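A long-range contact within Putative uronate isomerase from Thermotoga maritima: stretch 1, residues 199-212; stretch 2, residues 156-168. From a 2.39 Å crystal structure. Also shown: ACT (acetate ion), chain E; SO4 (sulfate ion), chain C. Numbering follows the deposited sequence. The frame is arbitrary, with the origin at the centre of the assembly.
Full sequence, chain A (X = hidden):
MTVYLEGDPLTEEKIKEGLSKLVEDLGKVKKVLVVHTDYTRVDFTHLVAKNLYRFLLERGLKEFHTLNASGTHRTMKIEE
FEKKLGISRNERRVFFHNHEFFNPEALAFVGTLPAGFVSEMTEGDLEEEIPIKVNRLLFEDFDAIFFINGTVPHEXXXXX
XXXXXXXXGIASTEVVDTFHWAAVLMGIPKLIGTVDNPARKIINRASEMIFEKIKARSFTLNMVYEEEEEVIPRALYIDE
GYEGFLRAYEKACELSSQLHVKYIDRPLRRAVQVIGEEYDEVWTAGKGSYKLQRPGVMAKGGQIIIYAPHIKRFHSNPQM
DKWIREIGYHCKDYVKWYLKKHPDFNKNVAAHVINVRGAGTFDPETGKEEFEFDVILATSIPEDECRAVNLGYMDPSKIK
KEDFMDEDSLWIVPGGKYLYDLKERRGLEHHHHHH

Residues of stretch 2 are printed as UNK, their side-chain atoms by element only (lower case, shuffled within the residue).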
# COMPACT_ATOMS: atom_id res chain seq x y z
N ALA A 199 -2.86 -7.92 10.59
CA ALA A 199 -3.59 -7.27 9.49
C ALA A 199 -3.91 -8.26 8.37
O ALA A 199 -5.00 -8.24 7.79
CB ALA A 199 -2.78 -6.10 8.92
N ARG A 200 -2.94 -9.12 8.08
CA ARG A 200 -3.10 -10.16 7.09
C ARG A 200 -4.22 -11.16 7.55
O ARG A 200 -5.07 -11.59 6.75
CB ARG A 200 -1.73 -10.81 6.87
CG ARG A 200 -1.34 -11.15 5.44
CD ARG A 200 -1.08 -9.93 4.53
NE ARG A 200 -1.81 -10.14 3.28
CZ ARG A 200 -1.60 -9.54 2.11
NH1 ARG A 200 -0.64 -8.64 1.93
NH2 ARG A 200 -2.39 -9.87 1.10
N LYS A 201 -4.27 -11.49 8.84
CA LYS A 201 -5.38 -12.30 9.38
C LYS A 201 -6.75 -11.64 9.21
O LYS A 201 -7.72 -12.31 8.81
CB LYS A 201 -5.16 -12.61 10.86
CG LYS A 201 -4.12 -13.69 11.13
CD LYS A 201 -3.86 -13.82 12.64
CE LYS A 201 -3.02 -15.05 12.95
NZ LYS A 201 -1.65 -14.89 12.40
N ILE A 202 -6.83 -10.36 9.55
CA ILE A 202 -8.07 -9.58 9.40
C ILE A 202 -8.51 -9.52 7.93
O ILE A 202 -9.69 -9.74 7.60
CB ILE A 202 -7.88 -8.14 9.92
CG1 ILE A 202 -7.71 -8.13 11.45
CG2 ILE A 202 -9.07 -7.26 9.54
CD1 ILE A 202 -7.35 -6.77 12.01
N ILE A 203 -7.55 -9.22 7.07
CA ILE A 203 -7.80 -9.10 5.64
C ILE A 203 -8.33 -10.40 5.06
O ILE A 203 -9.30 -10.39 4.28
CB ILE A 203 -6.51 -8.66 4.89
CG1 ILE A 203 -6.27 -7.16 5.10
CG2 ILE A 203 -6.59 -8.98 3.38
CD1 ILE A 203 -4.94 -6.68 4.55
N ASN A 204 -7.70 -11.52 5.43
CA ASN A 204 -8.10 -12.83 4.91
C ASN A 204 -9.48 -13.23 5.43
O ASN A 204 -10.30 -13.76 4.68
CB ASN A 204 -7.09 -13.91 5.28
CG ASN A 204 -5.74 -13.74 4.56
OD1 ASN A 204 -5.59 -12.89 3.65
ND2 ASN A 204 -4.76 -14.57 4.94
N ARG A 205 -9.72 -12.96 6.71
CA ARG A 205 -10.99 -13.33 7.33
C ARG A 205 -12.14 -12.60 6.67
O ARG A 205 -13.15 -13.20 6.30
CB ARG A 205 -10.95 -13.07 8.84
CG ARG A 205 -12.28 -13.28 9.57
CD ARG A 205 -12.83 -14.69 9.41
NE ARG A 205 -14.08 -14.90 10.16
CZ ARG A 205 -15.27 -15.12 9.60
NH1 ARG A 205 -15.38 -15.18 8.27
NH2 ARG A 205 -16.35 -15.29 10.36
N ALA A 206 -11.98 -11.29 6.47
CA ALA A 206 -13.01 -10.48 5.82
C ALA A 206 -13.23 -10.85 4.34
O ALA A 206 -14.37 -10.88 3.84
CB ALA A 206 -12.64 -9.04 5.95
N SER A 207 -12.13 -11.16 3.65
CA SER A 207 -12.21 -11.46 2.22
C SER A 207 -12.98 -12.74 1.94
O SER A 207 -13.57 -12.89 0.87
CB SER A 207 -10.81 -11.58 1.61
OG SER A 207 -10.11 -10.37 1.81
N GLU A 208 -12.96 -13.66 2.90
CA GLU A 208 -13.73 -14.89 2.78
C GLU A 208 -15.20 -14.57 2.52
O GLU A 208 -15.82 -15.12 1.60
CB GLU A 208 -13.61 -15.69 4.06
CG GLU A 208 -12.63 -16.84 3.97
CD GLU A 208 -12.80 -17.82 5.11
OE1 GLU A 208 -12.43 -17.49 6.26
OE2 GLU A 208 -13.33 -18.93 4.84
N MSE A 209 -15.75 -13.68 3.34
CA MSE A 209 -17.16 -13.31 3.21
C MSE A 209 -17.43 -12.58 1.88
O MSE A 209 -18.53 -12.67 1.31
CB MSE A 209 -17.58 -12.43 4.39
CG MSE A 209 -18.12 -13.20 5.59
SE MSE A 209 -18.34 -11.98 7.10
CE MSE A 209 -16.45 -11.78 7.53
N ILE A 210 -16.42 -11.86 1.40
CA ILE A 210 -16.51 -11.15 0.13
C ILE A 210 -16.56 -12.14 -1.03
O ILE A 210 -17.48 -12.09 -1.85
CB ILE A 210 -15.32 -10.16 -0.03
CG1 ILE A 210 -15.41 -9.06 1.03
CG2 ILE A 210 -15.26 -9.58 -1.45
CD1 ILE A 210 -14.26 -8.07 1.00
N PHE A 211 -15.58 -13.04 -1.10
CA PHE A 211 -15.51 -13.96 -2.24
C PHE A 211 -16.68 -14.94 -2.32
O PHE A 211 -17.02 -15.43 -3.41
CB PHE A 211 -14.17 -14.68 -2.30
CG PHE A 211 -13.09 -13.83 -2.89
CD1 PHE A 211 -12.66 -14.05 -4.18
CD2 PHE A 211 -12.55 -12.78 -2.15
CE1 PHE A 211 -11.66 -13.24 -4.73
CE2 PHE A 211 -11.58 -11.97 -2.68
CZ PHE A 211 -11.13 -12.20 -3.98
N GLU A 212 -17.28 -15.19 -1.17
CA GLU A 212 -18.52 -15.94 -1.10
C GLU A 212 -19.63 -15.28 -1.93
O GLU A 212 -20.35 -15.95 -2.66
CB GLU A 212 -18.97 -16.04 0.35
CG GLU A 212 -19.13 -17.46 0.86
CD GLU A 212 -20.27 -17.58 1.86
OE1 GLU A 212 -20.43 -16.65 2.69
OE2 GLU A 212 -21.01 -18.58 1.79
N UNK A 156 2.24 -2.05 6.83
CA UNK A 156 1.00 -2.39 7.54
C UNK A 156 0.54 -3.83 7.32
O UNK A 156 -0.15 -4.41 8.16
o UNK A 156 0.13 -0.09 7.45
c UNK A 156 -0.16 -1.45 7.14
N UNK A 157 0.89 -4.42 6.18
CA UNK A 157 0.42 -5.77 5.86
C UNK A 157 1.54 -6.80 5.66
O UNK A 157 1.32 -7.81 4.99
c UNK A 157 -0.47 -5.76 4.60
c UNK A 157 -1.68 -4.86 4.81
o UNK A 157 0.30 -5.29 3.48
N UNK A 158 2.72 -6.54 6.22
CA UNK A 158 3.89 -7.40 6.03
C UNK A 158 4.39 -7.33 4.60
O UNK A 158 5.52 -6.92 4.34
N UNK A 159 3.54 -7.75 3.67
CA UNK A 159 3.80 -7.62 2.24
C UNK A 159 2.54 -7.04 1.61
O UNK A 159 1.46 -7.18 2.18
c UNK A 159 5.50 -9.51 1.94
c UNK A 159 6.58 -9.14 1.13
c UNK A 159 5.73 -10.33 3.06
c UNK A 159 4.11 -9.00 1.62
c UNK A 159 7.88 -9.59 1.42
c UNK A 159 7.04 -10.79 3.35
c UNK A 159 8.11 -10.42 2.54
N UNK A 160 2.67 -6.41 0.44
CA UNK A 160 1.49 -5.99 -0.33
C UNK A 160 1.09 -7.11 -1.29
O UNK A 160 1.76 -8.14 -1.37
o UNK A 160 2.87 -4.91 -2.00
c UNK A 160 1.76 -4.72 -1.13
N UNK A 161 0.00 -6.91 -2.03
CA UNK A 161 -0.44 -7.90 -3.01
C UNK A 161 -1.50 -8.84 -2.48
O UNK A 161 -1.95 -8.72 -1.33
N UNK A 162 -1.91 -9.78 -3.32
CA UNK A 162 -3.02 -10.65 -2.97
C UNK A 162 -4.24 -9.86 -2.52
O UNK A 162 -4.62 -8.86 -3.15
N UNK A 163 -4.85 -10.30 -1.42
CA UNK A 163 -6.10 -9.70 -0.97
C UNK A 163 -5.95 -8.25 -0.49
O UNK A 163 -6.95 -7.57 -0.21
c UNK A 163 -7.20 -11.93 -0.48
c UNK A 163 -6.74 -10.59 0.10
c UNK A 163 -7.51 -12.95 0.63
c UNK A 163 -8.42 -11.70 -1.41
N UNK A 164 -4.72 -7.74 -0.42
CA UNK A 164 -4.55 -6.34 -0.05
C UNK A 164 -5.20 -5.42 -1.10
O UNK A 164 -5.64 -4.30 -0.80
c UNK A 164 -1.67 -3.85 0.59
c UNK A 164 -2.96 -4.63 0.94
c UNK A 164 -3.09 -5.96 0.19
n UNK A 164 -2.11 -1.34 0.70
c UNK A 164 -1.53 -2.54 1.40
N UNK A 165 -5.28 -5.90 -2.34
CA UNK A 165 -5.96 -5.13 -3.36
C UNK A 165 -7.47 -5.03 -3.08
O UNK A 165 -8.12 -4.07 -3.52
c UNK A 165 -5.66 -4.93 -7.21
c UNK A 165 -5.71 -5.70 -4.76
c UNK A 165 -6.33 -7.08 -4.91
c UNK A 165 -6.26 -4.73 -5.82
N UNK A 166 -8.04 -5.99 -2.36
CA UNK A 166 -9.45 -5.88 -2.00
C UNK A 166 -9.58 -4.98 -0.76
O UNK A 166 -10.37 -4.03 -0.76
c UNK A 166 -10.09 -7.26 -1.71
c UNK A 166 -11.56 -7.09 -1.33
c UNK A 166 -9.93 -8.20 -2.91
N UNK A 167 -8.80 -5.28 0.27
CA UNK A 167 -8.76 -4.49 1.50
C UNK A 167 -7.31 -4.13 1.79
O UNK A 167 -6.50 -5.03 2.02
c UNK A 167 -9.31 -4.41 3.96
c UNK A 167 -9.29 -5.29 2.71
c UNK A 167 -11.21 -6.77 3.45
c UNK A 167 -10.70 -5.82 2.41
N UNK A 168 -6.97 -2.81 1.81
CA UNK A 168 -7.89 -1.66 1.77
C UNK A 168 -8.34 -1.21 0.37
O UNK A 168 -9.19 -0.31 0.30
c UNK A 168 -5.57 -2.39 2.02
c UNK A 168 -7.04 -0.52 2.36
c UNK A 168 -5.62 -0.87 1.89
C ACT E . -2.01 -4.08 -3.79
O ACT E . -1.49 -4.32 -2.68
OXT ACT E . -1.65 -4.83 -4.71
CH3 ACT E . -3.00 -2.95 -3.96
S SO4 C . 0.31 0.96 -0.66
O1 SO4 C . 0.14 -0.50 -0.83
O2 SO4 C . -0.66 1.67 -1.51
O3 SO4 C . 0.12 1.39 0.73
O4 SO4 C . 1.68 1.29 -1.09

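Position 156 has one side-chain carbon followed by one oxygen. Its backbone O lies 3.2 Å from Ala199 CB. It is Ser156.

Position 157 has a first carbon carrying one oxygen and one carbon. The carbon branch is 3.7 Å from Ile203 CD1, and the backbone O is 3.2 Å from Arg200 CD. It is Thr157.

Position 158 has no side-chain atoms, and its phi is positive, 69°. It is Gly158.

Position 159 has one carbon and then a ring of six carbons, with no oxygen. The ring leads away from the helix, while the backbone O sits 2.6 Å from Arg200 NH1. It is Phe159. Its O accepts a hydrogen bond from Thr157 OG1, at 2.6 Å.

Position 160 has one carbon, then one oxygen, and its CB points away from stretch 1. It is Ser160.

Position 161 has no side chain. At its backbone angles a CB would jam against the carbonyl O of Ser160. It is Gly161. Its N donates to the acetate O at 3.1 Å.

Position 162 also lacks side-chain atoms. Its phi is 51°, and an ideal CB would come 3.5 Å from Arg200 NH2. It is Gly162.

Position 163 has four carbons, forked at the second. They reach Ile203, Asn204, Ser207 and Phe211. It is Leu163.

Position 164 has four carbons in a row ending in nitrogen. The chain leads away from the helix. It is Lys164, whose NZ donates to sulfate O1 at 2.8 Å.

Position 165 has four carbons, forked at the first, with one arm two carbons long. It does not touch stretch 1. It is Ile165.

Position 166 has one carbon carrying two more. These meet Ile210 and Phe211. It is Val166.

Position 167 has four carbons, forked at the first, with one longer arm. It packs on Ile203, Ala206, Ser207 and Ile210. It is Ile167.

Position 168 has three carbons closing a ring onto the backbone N, after a cis peptide bond. It is Pro168.

The contact has a polar end and an apolar end. Arg200 extends its guanidinium among the backbone carbonyls of the loop. Its NH2 donates to Gly161 O at 2.7 Å, at 177°. Farther along the helix, apolar side chains pack together. Ile203 CG2 meets Leu163 CB at 3.7 Å, Ala206 CB meets Ile167 CD1 at 3.7 Å, and Phe211 CE2 meets Leu163 CD2 at 3.4 Å. Together the stretches bury 675 Å².

Stretch 2 156-168: STGFSGGLKIVIP
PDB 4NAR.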